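Local atomic coordinates of cytochrome C, class II (Shewanella frigidimarina, PDB entry 4ULV), a protein that binds a covalently attached heme c whose iron can take up diatomic gases, and probably takes part in electron transfer. Residues Phe23-Ala28 / Ser42-Asn47. Residues are numbered along the deposited sequence; the frame is centred on the assembly and turned at random.
Sequences FGDMGA and STRADN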
loop_
_atom_site.group_PDB
_atom_site.type_symbol
_atom_site.label_atom_id
_atom_site.label_comp_id
_atom_site.label_asym_id
_atom_site.label_seq_id
_atom_site.Cartn_x
_atom_site.Cartn_y
_atom_site.Cartn_z
ATOM N N PHE A 23 -3.701 10.422 -2.067
ATOM C CA PHE A 23 -3.240 11.791 -2.289
ATOM C C PHE A 23 -4.342 12.638 -2.922
ATOM O O PHE A 23 -4.494 13.847 -2.623
ATOM C CB PHE A 23 -2.009 11.759 -3.185
ATOM C CG PHE A 23 -1.261 13.080 -3.261
ATOM C CD1 PHE A 23 -0.562 13.529 -2.179
ATOM C CD2 PHE A 23 -1.190 13.791 -4.422
ATOM C CE1 PHE A 23 0.126 14.720 -2.189
ATOM C CE2 PHE A 23 -0.504 14.971 -4.471
ATOM C CZ PHE A 23 0.186 15.434 -3.344
ATOM N N GLY A 24 -5.088 12.058 -3.842
ATOM C CA GLY A 24 -6.227 12.716 -4.492
ATOM C C GLY A 24 -7.349 13.107 -3.576
ATOM O O GLY A 24 -7.906 14.192 -3.638
ATOM N N ASP A 25 -7.629 12.214 -2.615
ATOM C CA ASP A 25 -8.610 12.550 -1.581
ATOM C C ASP A 25 -8.204 13.723 -0.729
ATOM O O ASP A 25 -9.014 14.615 -0.413
ATOM C CB ASP A 25 -8.994 11.338 -0.728
ATOM C CG ASP A 25 -10.240 11.589 0.084
ATOM O OD1 ASP A 25 -11.309 11.782 -0.530
ATOM O OD2 ASP A 25 -10.140 11.577 1.349
ATOM N N MET A 26 -6.932 13.721 -0.344
ATOM C CA MET A 26 -6.387 14.807 0.435
ATOM C C MET A 26 -6.513 16.124 -0.372
ATOM O O MET A 26 -6.924 17.156 0.170
ATOM C CB MET A 26 -4.921 14.508 0.742
ATOM C CG MET A 26 -4.784 13.313 1.682
ATOM S SD MET A 26 -3.072 12.684 1.718
ATOM C CE MET A 26 -2.503 14.006 2.613
ATOM N N GLY A 27 -6.159 16.060 -1.651
ATOM C CA GLY A 27 -6.184 17.299 -2.470
ATOM C C GLY A 27 -7.634 17.740 -2.647
ATOM O O GLY A 27 -7.905 18.978 -2.545
ATOM N N ALA A 28 -8.589 16.825 -2.791
ATOM C CA ALA A 28 -10.021 17.227 -2.878
ATOM C C ALA A 28 -10.473 18.008 -1.658
ATOM O O ALA A 28 -11.210 18.979 -1.770
ATOM C CB ALA A 28 -10.931 16.022 -3.119
ATOM N N SER A 42 -5.206 13.237 7.869
ATOM C CA SER A 42 -3.983 12.767 8.523
ATOM C C SER A 42 -3.697 11.285 8.220
ATOM O O SER A 42 -2.610 10.932 7.915
ATOM C CB SER A 42 -4.090 12.969 10.034
ATOM O OG SER A 42 -2.973 12.370 10.670
ATOM N N THR A 43 -4.726 10.476 8.341
ATOM C CA THR A 43 -4.490 9.029 8.128
ATOM C C THR A 43 -4.193 8.733 6.621
ATOM O O THR A 43 -3.362 7.840 6.340
ATOM C CB THR A 43 -5.590 8.194 8.745
ATOM O OG1 THR A 43 -5.019 6.938 9.173
ATOM C CG2 THR A 43 -6.726 8.021 7.809
ATOM N N ARG A 44 -4.746 9.552 5.731
ATOM C CA ARG A 44 -4.370 9.467 4.337
ATOM C C ARG A 44 -2.941 9.865 4.119
ATOM O O ARG A 44 -2.224 9.259 3.312
ATOM C CB ARG A 44 -5.336 10.212 3.423
ATOM C CG ARG A 44 -6.720 9.525 3.436
ATOM C CD ARG A 44 -7.356 9.610 2.133
ATOM N NE ARG A 44 -8.737 9.325 2.196
ATOM C CZ ARG A 44 -9.243 8.100 2.134
ATOM N NH1 ARG A 44 -8.436 7.064 2.084
ATOM N NH2 ARG A 44 -10.554 7.975 2.138
ATOM N N ALA A 45 -2.501 10.914 4.839
ATOM C CA ALA A 45 -1.115 11.275 4.725
ATOM C C ALA A 45 -0.203 10.159 5.233
ATOM O O ALA A 45 0.860 9.878 4.642
ATOM C CB ALA A 45 -0.861 12.586 5.526
ATOM N N ASP A 46 -0.605 9.493 6.308
ATOM C CA ASP A 46 0.176 8.351 6.814
ATOM C C ASP A 46 0.146 7.211 5.764
ATOM O O ASP A 46 1.178 6.602 5.502
ATOM C CB ASP A 46 -0.406 7.882 8.147
ATOM C CG ASP A 46 -0.218 8.908 9.295
ATOM O OD1 ASP A 46 0.811 9.584 9.265
ATOM O OD2 ASP A 46 -1.116 9.059 10.153
ATOM N N ASN A 47 -0.997 6.998 5.100
ATOM C CA ASN A 47 -1.067 5.997 4.002
ATOM C C ASN A 47 -0.070 6.349 2.902
ATOM O O ASN A 47 0.698 5.518 2.410
ATOM C CB ASN A 47 -2.420 5.923 3.405
ATOM C CG ASN A 47 -3.463 5.280 4.308
ATOM O OD1 ASN A 47 -3.091 4.591 5.294
ATOM N ND2 ASN A 47 -4.730 5.389 3.993
HETATM O O HOH W 1 -12.294 10.334 2.362
#
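Met-26 and Arg-44 have the nearest CA atoms of 23-28 and 42-47, two helical segments that run roughly antiparallel (148°), their axes coming within 9.3 Å. The polar half of the contact is a salt bridge from Arg-44 NE to Asp-25 OD2, 2.8 Å long. The N-H points at the oxygen with a clear bend, 143°. NE meets OD2 from above the carboxylate plane, and the carboxylate and guanidinium planes stand almost perpendicular. Asp-25 swings its CG anti to the backbone N (chi1 -165°), which carries the carboxylate out to the arginine. One water closes the bridge on a second path: it donates to Asp-25 OD2 at 2.7 Å and accepts from Arg-44 NH2 in the guanidinium plane. OD2 thus takes two bonds, while OD1 pairs with Lys-34. The other guanidinium nitrogens are also held, NH1 by Asn-22 and NH2 by Glu-57 of the second subunit, which should fix the rotation of the group. With an alanine at Arg-44, Asp-25 would probably keep Lys-34 but lose its interhelical mate, and Glu-57 of the second subunit would lose a cationic partner.

The apolar half is carried by Met-26. Its CG lies 3.6 Å from Arg-44 CB, and the two side chains pass each other in opposite directions. A bend at chi3 turns the methyl CE onto Ala-45 CB, at 3.6 Å. The sulfur SD rests close to the backbone of the arginine helix, 3.6 Å from Ala-45 N. Leu-95 and Phe-111, from helices 78-98 and 104-125, also touch Met-26, so this side faces the bundle interior. The contact joins helices 5-30 and 38-51, the first two long helices of the four-helix bundle of cytochrome c', and its polar edge reaches the dimer interface.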